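Long-range contact in uncharacterized ACR, COG1565 superfamily (Burkholderia thailandensis, PDB 4F3N), which is of unknown function but has a methyltransferase fold and may, like its family, methylate protein arginines using S-adenosylmethionine: residues 311-323 with 328-340. Numbering follows the deposited sequence.
With SO4 (sulfate ion), chain B.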
ATOM      1  N   ARG A 311       8.252 -19.879   1.114  1.00 22.31           N
ATOM      2  CA  ARG A 311       7.087 -19.066   0.719  1.00 20.65           C
ATOM      3  C   ARG A 311       6.662 -19.362  -0.728  1.00 20.06           C
ATOM      4  O   ARG A 311       6.484 -18.470  -1.574  1.00 19.46           O
ATOM      5  CB  ARG A 311       7.381 -17.576   0.885  1.00 20.14           C
ATOM      6  CG  ARG A 311       6.158 -16.811   1.305  1.00 20.31           C
ATOM      7  CD  ARG A 311       6.405 -15.325   1.327  1.00 20.31           C
ATOM      8  NE  ARG A 311       7.382 -14.982   2.343  1.00 19.76           N
ATOM      9  CZ  ARG A 311       7.141 -14.922   3.652  1.00 20.70           C
ATOM     10  NH1 ARG A 311       5.941 -15.147   4.161  1.00 20.80           N
ATOM     11  NH2 ARG A 311       8.124 -14.604   4.456  1.00 22.35           N
ATOM     12  N   ALA A 312       6.446 -20.639  -0.988  1.00 19.65           N
ATOM     13  CA  ALA A 312       6.257 -21.113  -2.355  1.00 19.67           C
ATOM     14  C   ALA A 312       4.872 -20.889  -2.972  1.00 19.51           C
ATOM     15  O   ALA A 312       4.652 -21.282  -4.093  1.00 17.69           O
ATOM     16  CB  ALA A 312       6.654 -22.586  -2.451  1.00 20.08           C
ATOM     17  N   GLN A 313       3.947 -20.249  -2.267  1.00 20.82           N
ATOM     18  CA  GLN A 313       2.720 -19.805  -2.908  1.00 21.67           C
ATOM     19  C   GLN A 313       2.642 -18.276  -2.906  1.00 20.06           C
ATOM     20  O   GLN A 313       1.619 -17.705  -3.228  1.00 20.83           O
ATOM     21  CB  GLN A 313       1.499 -20.431  -2.234  1.00 25.23           C
ATOM     22  CG  GLN A 313       1.414 -21.962  -2.397  1.00 29.24           C
ATOM     23  CD  GLN A 313       0.420 -22.621  -1.444  1.00 34.56           C
ATOM     24  OE1 GLN A 313      -0.673 -22.104  -1.216  1.00 41.89           O
ATOM     25  NE2 GLN A 313       0.795 -23.776  -0.889  1.00 38.36           N
ATOM     26  N   GLY A 314       3.747 -17.619  -2.579  1.00 17.93           N
ATOM     27  CA  GLY A 314       3.814 -16.163  -2.606  1.00 16.73           C
ATOM     28  C   GLY A 314       2.963 -15.546  -1.514  1.00 15.71           C
ATOM     29  O   GLY A 314       2.741 -16.165  -0.450  1.00 15.01           O
ATOM     30  N   THR A 315       2.463 -14.341  -1.793  1.00 15.15           N
ATOM     31  CA  THR A 315       1.706 -13.567  -0.813  1.00 14.56           C
ATOM     32  C   THR A 315       0.350 -13.068  -1.293  1.00 15.22           C
ATOM     33  O   THR A 315      -0.358 -12.414  -0.521  1.00 15.73           O
ATOM     34  CB  THR A 315       2.503 -12.354  -0.329  1.00 14.34           C
ATOM     35  OG1 THR A 315       2.574 -11.344  -1.381  1.00 13.31           O
ATOM     36  CG2 THR A 315       3.890 -12.801   0.134  1.00 13.94           C
ATOM     37  N   LEU A 316      -0.053 -13.405  -2.520  1.00 14.94           N
ATOM     38  CA  LEU A 316      -1.327 -12.890  -3.033  1.00 14.87           C
ATOM     39  C   LEU A 316      -2.456 -13.277  -2.101  1.00 16.38           C
ATOM     40  O   LEU A 316      -2.536 -14.433  -1.665  1.00 16.90           O
ATOM     41  CB  LEU A 316      -1.608 -13.450  -4.430  1.00 14.88           C
ATOM     42  CG  LEU A 316      -2.672 -12.696  -5.213  1.00 15.06           C
ATOM     43  CD1 LEU A 316      -2.073 -11.377  -5.709  1.00 14.79           C
ATOM     44  CD2 LEU A 316      -3.190 -13.539  -6.379  1.00 15.47           C
ATOM     45  N   MET A 317      -3.322 -12.323  -1.782  1.00 16.16           N
ATOM     46  CA  MET A 317      -4.452 -12.616  -0.923  1.00 17.84           C
ATOM     47  C   MET A 317      -5.614 -11.740  -1.332  1.00 16.61           C
ATOM     48  O   MET A 317      -5.445 -10.574  -1.654  1.00 15.70           O
ATOM     49  CB  MET A 317      -4.111 -12.410   0.545  1.00 20.68           C
ATOM     50  CG  MET A 317      -5.077 -13.071   1.527  1.00 24.33           C
ATOM     51  SD  MET A 317      -5.340 -14.860   1.362  1.00 29.49           S
ATOM     52  CE  MET A 317      -3.697 -15.580   1.172  1.00 29.98           C
ATOM     53  N   CYS A 318      -6.797 -12.349  -1.325  1.00 16.39           N
ATOM     54  CA  CYS A 318      -8.032 -11.703  -1.683  1.00 16.26           C
ATOM     55  C   CYS A 318      -8.949 -11.630  -0.460  1.00 16.94           C
ATOM     56  O   CYS A 318      -8.866 -12.474   0.439  1.00 17.79           O
ATOM     57  CB  CYS A 318      -8.716 -12.473  -2.812  1.00 16.64           C
ATOM     58  SG  CYS A 318      -7.612 -12.805  -4.209  1.00 16.34           S
ATOM     59  N   HIS A 319      -9.801 -10.617  -0.437  1.00 17.39           N
ATOM     60  CA  HIS A 319     -10.738 -10.431   0.661  1.00 18.93           C
ATOM     61  C   HIS A 319     -12.092 -10.188   0.105  1.00 17.87           C
ATOM     62  O   HIS A 319     -12.317  -9.167  -0.517  1.00 16.18           O
ATOM     63  CB  HIS A 319     -10.316  -9.251   1.537  1.00 21.32           C
ATOM     64  CG  HIS A 319      -8.901  -9.347   2.003  1.00 24.15           C
ATOM     65  ND1 HIS A 319      -7.872  -8.871   1.272  1.00 27.35           N
ATOM     66  CD2 HIS A 319      -8.350  -9.921   3.131  1.00 27.38           C
ATOM     67  CE1 HIS A 319      -6.715  -9.130   1.919  1.00 27.20           C
ATOM     68  NE2 HIS A 319      -7.002  -9.760   3.047  1.00 26.61           N
ATOM     69  N   TYR A 320     -13.001 -11.119   0.377  1.00 17.76           N
ATOM     70  CA  TYR A 320     -14.378 -11.033  -0.078  1.00 17.62           C
ATOM     71  C   TYR A 320     -15.281 -11.085   1.156  1.00 18.56           C
ATOM     72  O   TYR A 320     -15.296 -12.095   1.863  1.00 17.57           O
ATOM     73  CB  TYR A 320     -14.675 -12.179  -1.039  1.00 16.84           C
ATOM     74  CG  TYR A 320     -16.123 -12.222  -1.503  1.00 15.63           C
ATOM     75  CD1 TYR A 320     -16.677 -11.171  -2.200  1.00 15.32           C
ATOM     76  CD2 TYR A 320     -16.949 -13.290  -1.175  1.00 16.64           C
ATOM     77  CE1 TYR A 320     -18.011 -11.187  -2.613  1.00 15.40           C
ATOM     78  CE2 TYR A 320     -18.266 -13.314  -1.593  1.00 16.05           C
ATOM     79  CZ  TYR A 320     -18.810 -12.260  -2.283  1.00 16.23           C
ATOM     80  OH  TYR A 320     -20.158 -12.298  -2.693  1.00 16.42           O
ATOM     81  N   ARG A 321     -16.015  -9.992   1.380  1.00 22.26           N
ATOM     82  CA  ARG A 321     -16.868  -9.835   2.572  1.00 26.44           C
ATOM     83  C   ARG A 321     -16.012 -10.141   3.806  1.00 30.05           C
ATOM     84  O   ARG A 321     -16.347 -11.010   4.622  1.00 33.02           O
ATOM     85  CB  ARG A 321     -18.090 -10.737   2.495  1.00 27.33           C
ATOM     86  CG  ARG A 321     -18.953 -10.474   1.264  1.00 28.51           C
ATOM     87  CD  ARG A 321     -19.932 -11.598   1.051  1.00 30.47           C
ATOM     88  NE  ARG A 321     -21.098 -11.563   1.949  1.00 31.99           N
ATOM     89  CZ  ARG A 321     -22.327 -11.135   1.620  1.00 32.20           C
ATOM     90  NH1 ARG A 321     -22.590 -10.654   0.413  1.00 31.82           N
ATOM     91  NH2 ARG A 321     -23.322 -11.209   2.515  1.00 33.06           N
ATOM     92  N   HIS A 322     -14.873  -9.462   3.875  1.00 33.64           N
ATOM     93  CA  HIS A 322     -13.895  -9.669   4.939  1.00 36.67           C
ATOM     94  C   HIS A 322     -13.741 -11.146   5.259  1.00 39.72           C
ATOM     95  O   HIS A 322     -13.974 -11.590   6.388  1.00 45.02           O
ATOM     96  CB  HIS A 322     -14.293  -8.839   6.168  1.00 40.53           C
ATOM     97  N   ARG A 323     -13.414 -11.925   4.228  1.00 36.36           N
ATOM     98  CA  ARG A 323     -12.961 -13.303   4.358  1.00 31.31           C
ATOM     99  C   ARG A 323     -11.728 -13.404   3.454  1.00 27.72           C
ATOM    100  O   ARG A 323     -11.817 -13.132   2.257  1.00 23.83           O
ATOM    101  CB  ARG A 323     -14.023 -14.297   3.908  1.00 31.94           C
ATOM    102  N   PRO A 328      -8.291 -15.003  -6.902  1.00 13.04           N
ATOM    103  CA  PRO A 328      -8.642 -13.705  -7.450  1.00 12.35           C
ATOM    104  C   PRO A 328      -9.767 -13.676  -8.498  1.00 11.70           C
ATOM    105  O   PRO A 328     -10.121 -12.596  -8.939  1.00 11.42           O
ATOM    106  CB  PRO A 328      -7.347 -13.262  -8.118  1.00 12.48           C
ATOM    107  CG  PRO A 328      -6.768 -14.523  -8.584  1.00 12.82           C
ATOM    108  CD  PRO A 328      -7.037 -15.512  -7.480  1.00 13.26           C
ATOM    109  N   PHE A 329     -10.318 -14.835  -8.872  1.00 10.79           N
ATOM    110  CA  PHE A 329     -11.347 -14.938  -9.883  1.00 10.80           C
ATOM    111  C   PHE A 329     -12.742 -14.955  -9.241  1.00 10.97           C
ATOM    112  O   PHE A 329     -13.748 -14.918  -9.933  1.00 11.85           O
ATOM    113  CB  PHE A 329     -11.100 -16.214 -10.701  1.00 10.83           C
ATOM    114  CG  PHE A 329      -9.744 -16.242 -11.347  1.00 10.44           C
ATOM    115  CD1 PHE A 329      -9.260 -15.110 -12.008  1.00 10.33           C
ATOM    116  CD2 PHE A 329      -8.966 -17.349 -11.272  1.00 10.86           C
ATOM    117  CE1 PHE A 329      -7.992 -15.098 -12.591  1.00 10.08           C
ATOM    118  CE2 PHE A 329      -7.719 -17.367 -11.867  1.00 10.93           C
ATOM    119  CZ  PHE A 329      -7.235 -16.242 -12.503  1.00 10.74           C
ATOM    120  N   VAL A 330     -12.795 -14.944  -7.918  1.00 11.12           N
ATOM    121  CA  VAL A 330     -14.096 -14.751  -7.200  1.00 11.40           C
ATOM    122  C   VAL A 330     -14.650 -13.327  -7.438  1.00 11.06           C
ATOM    123  O   VAL A 330     -13.943 -12.323  -7.260  1.00 10.55           O
ATOM    124  CB  VAL A 330     -13.939 -15.044  -5.688  1.00 11.48           C
ATOM    125  CG1 VAL A 330     -15.148 -14.524  -4.883  1.00 11.64           C
ATOM    126  CG2 VAL A 330     -13.686 -16.537  -5.456  1.00 12.31           C
ATOM    127  N   TYR A 331     -15.911 -13.260  -7.842  1.00 11.02           N
ATOM    128  CA  TYR A 331     -16.667 -12.025  -8.036  1.00 11.53           C
ATOM    129  C   TYR A 331     -15.806 -10.805  -8.388  1.00 11.02           C
ATOM    130  O   TYR A 331     -15.617  -9.918  -7.553  1.00 10.55           O
ATOM    131  CB  TYR A 331     -17.558 -11.746  -6.814  1.00 11.88           C
ATOM    132  CG  TYR A 331     -18.623 -12.793  -6.634  1.00 12.72           C
ATOM    133  CD1 TYR A 331     -19.575 -13.013  -7.634  1.00 13.14           C
ATOM    134  CD2 TYR A 331     -18.647 -13.602  -5.508  1.00 12.92           C
ATOM    135  CE1 TYR A 331     -20.531 -14.011  -7.496  1.00 13.80           C
ATOM    136  CE2 TYR A 331     -19.607 -14.592  -5.360  1.00 13.79           C
ATOM    137  CZ  TYR A 331     -20.522 -14.805  -6.368  1.00 14.02           C
ATOM    138  OH  TYR A 331     -21.498 -15.778  -6.211  1.00 14.84           O
ATOM    139  N   PRO A 332     -15.266 -10.774  -9.621  1.00 10.72           N
ATOM    140  CA  PRO A 332     -14.520  -9.604 -10.071  1.00 10.90           C
ATOM    141  C   PRO A 332     -15.247  -8.282  -9.756  1.00 11.41           C
ATOM    142  O   PRO A 332     -16.428  -8.128 -10.062  1.00 12.41           O
ATOM    143  CB  PRO A 332     -14.409  -9.805 -11.587  1.00 10.78           C
ATOM    144  CG  PRO A 332     -14.415 -11.270 -11.751  1.00 10.84           C
ATOM    145  CD  PRO A 332     -15.370 -11.796 -10.680  1.00 11.14           C
ATOM    146  N   GLY A 333     -14.530  -7.359  -9.161  1.00 11.96           N
ATOM    147  CA  GLY A 333     -15.097  -6.052  -8.832  1.00 12.32           C
ATOM    148  C   GLY A 333     -15.667  -5.986  -7.430  1.00 13.54           C
ATOM    149  O   GLY A 333     -15.970  -4.875  -6.942  1.00 13.50           O
ATOM    150  N   LEU A 334     -15.887  -7.135  -6.776  1.00 13.37           N
ATOM    151  CA  LEU A 334     -16.522  -7.158  -5.451  1.00 13.82           C
ATOM    152  C   LEU A 334     -15.592  -7.598  -4.331  1.00 14.30           C
ATOM    153  O   LEU A 334     -16.003  -7.696  -3.171  1.00 14.16           O
ATOM    154  CB  LEU A 334     -17.763  -8.051  -5.452  1.00 14.36           C
ATOM    155  CG  LEU A 334     -18.805  -7.762  -6.526  1.00 15.15           C
ATOM    156  CD1 LEU A 334     -19.998  -8.724  -6.367  1.00 15.37           C
ATOM    157  CD2 LEU A 334     -19.275  -6.307  -6.479  1.00 14.97           C
ATOM    158  N   GLN A 335     -14.326  -7.883  -4.663  1.00 13.96           N
ATOM    159  CA  GLN A 335     -13.354  -8.208  -3.664  1.00 14.23           C
ATOM    160  C   GLN A 335     -12.031  -7.476  -3.938  1.00 14.15           C
ATOM    161  O   GLN A 335     -11.751  -7.074  -5.077  1.00 13.04           O
ATOM    162  CB  GLN A 335     -13.136  -9.737  -3.580  1.00 14.13           C
ATOM    163  CG  GLN A 335     -12.507 -10.355  -4.833  1.00 14.01           C
ATOM    164  CD  GLN A 335     -12.033 -11.778  -4.610  1.00 14.33           C
ATOM    165  OE1 GLN A 335     -12.469 -12.474  -3.675  1.00 15.20           O
ATOM    166  NE2 GLN A 335     -11.128 -12.247  -5.485  1.00 13.41           N
ATOM    167  N   ASP A 336     -11.257  -7.333  -2.868  1.00 15.52           N
ATOM    168  CA  ASP A 336      -9.911  -6.754  -2.878  1.00 16.87           C
ATOM    169  C   ASP A 336      -8.943  -7.840  -3.343  1.00 15.23           C
ATOM    170  O   ASP A 336      -9.175  -9.010  -3.106  1.00 14.85           O
ATOM    171  CB  ASP A 336      -9.562  -6.392  -1.415  1.00 21.06           C
ATOM    172  CG  ASP A 336      -8.456  -5.425  -1.283  1.00 25.89           C
ATOM    173  OD1 ASP A 336      -7.880  -5.003  -2.306  1.00 30.15           O
ATOM    174  OD2 ASP A 336      -8.174  -5.082  -0.109  1.00 28.20           O
ATOM    175  N   ILE A 337      -7.852  -7.433  -3.983  1.00 13.22           N
ATOM    176  CA  ILE A 337      -6.747  -8.327  -4.309  1.00 12.69           C
ATOM    177  C   ILE A 337      -5.478  -7.568  -3.913  1.00 11.98           C
ATOM    178  O   ILE A 337      -5.292  -6.418  -4.341  1.00 11.32           O
ATOM    179  CB  ILE A 337      -6.649  -8.680  -5.821  1.00 12.30           C
ATOM    180  CG1 ILE A 337      -7.982  -9.291  -6.347  1.00 12.54           C
ATOM    181  CG2 ILE A 337      -5.480  -9.658  -6.026  1.00 12.25           C
ATOM    182  CD1 ILE A 337      -8.061  -9.449  -7.868  1.00 12.96           C
ATOM    183  N   THR A 338      -4.648  -8.145  -3.043  1.00 11.86           N
ATOM    184  CA  THR A 338      -3.432  -7.451  -2.617  1.00 12.12           C
ATOM    185  C   THR A 338      -2.273  -8.425  -2.659  1.00 11.09           C
ATOM    186  O   THR A 338      -2.445  -9.614  -2.694  1.00 10.21           O
ATOM    187  CB  THR A 338      -3.520  -6.892  -1.160  1.00 13.40           C
ATOM    188  OG1 THR A 338      -3.733  -7.969  -0.243  1.00 14.93           O
ATOM    189  CG2 THR A 338      -4.643  -5.885  -1.020  1.00 15.52           C
ATOM    190  N   ALA A 339      -1.073  -7.891  -2.654  1.00 10.80           N
ATOM    191  CA  ALA A 339       0.112  -8.694  -2.474  1.00 10.46           C
ATOM    192  C   ALA A 339       0.940  -7.970  -1.442  1.00 10.72           C
ATOM    193  O   ALA A 339       0.840  -6.773  -1.325  1.00 10.65           O
ATOM    194  CB  ALA A 339       0.906  -8.779  -3.755  1.00 12.02           C
ATOM    195  N   HIS A 340       1.773  -8.678  -0.711  1.00 10.47           N
ATOM    196  CA  HIS A 340       2.707  -8.010   0.208  1.00 10.47           C
ATOM    197  C   HIS A 340       3.743  -7.255  -0.578  1.00  9.79           C
ATOM    198  O   HIS A 340       3.923  -7.475  -1.779  1.00 10.70           O
ATOM    199  CB  HIS A 340       3.383  -9.041   1.073  1.00 10.58           C
ATOM    200  CG  HIS A 340       2.513  -9.628   2.150  1.00 11.37           C
ATOM    201  ND1 HIS A 340       1.171  -9.931   1.980  1.00 11.55           N
ATOM    202  CD2 HIS A 340       2.832  -9.995   3.444  1.00 11.89           C
ATOM    203  CE1 HIS A 340       0.688 -10.428   3.132  1.00 11.90           C
ATOM    204  NE2 HIS A 340       1.699 -10.485   4.023  1.00 12.83           N
TER
HETATM  205  S   SO4 B 501     -21.685 -12.115   5.526  1.00 53.60           S
HETATM  206  O1  SO4 B 501     -22.592 -12.914   4.648  1.00 47.71           O
HETATM  207  O2  SO4 B 501     -21.445 -12.801   6.817  1.00 49.93           O
HETATM  208  O3  SO4 B 501     -20.391 -11.955   4.797  1.00 52.47           O
HETATM  209  O4  SO4 B 501     -22.238 -10.761   5.821  1.00 47.82           O
HETATM  210  O   HOH W   1      -1.281 -10.020   0.406  1.00 12.79           O
HETATM  211  O   HOH W   2     -16.119  -7.745  -0.481  1.00 27.21           O
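Thr315 OG1 has two partners: it accepts the backbone N-H of His340 (OG1 to N 2.9 Å) and is also hydrogen-bonded to the hydroxyl of Tyr306. With chi1 at 72° this oxygen sits between its own backbone N and carbonyl carbon, facing the start of the His340 side chain. A water joins Thr315 O to His340 ND1, lying in the plane of the imidazole at its edge, and donates a weaker bond to Thr338 O.

From here the chains run antiparallel. Met317 and Thr338 form one hydrogen-bonded pair, with Thr338 N to Met317 O at 2.9 Å. His319 and Asp336 form a second, longer one, with His319 N to Asp336 O and Asp336 N to His319 O both 3.2 Å. Cys318 and Ile337, the non-hydrogen-bonded pair between them, put Cys318 SG 4.1 Å from Ile337 CG1, and SG also rests against Pro328. On the other face the His319 ring lies beside the Asp336 carboxylate, their planes 47° apart; His319 ND1 is buried without a partner. The His319 side chain lies about 7 Å from that of Thr113, which binds S-adenosyl-L-homocysteine in another structure of this protein; none is bound here.

At the far end the Tyr320 ring takes Val330 CG1 over one face and Arg321 CD over the other, while Leu334 O approaches its edge. Tyr331 crosses it obliquely, CD2 to Tyr320 CZ 3.5 Å, and the Tyr320 hydroxyl bonds to Pro48 O.

Helix 78-87 packs on the Leu316, Pro328 and Ile337 side, helix 52-71 touches Tyr331 and Leu334, and the two strands are the central pair of a small four-stranded sheet, between 300-301 and 324-325.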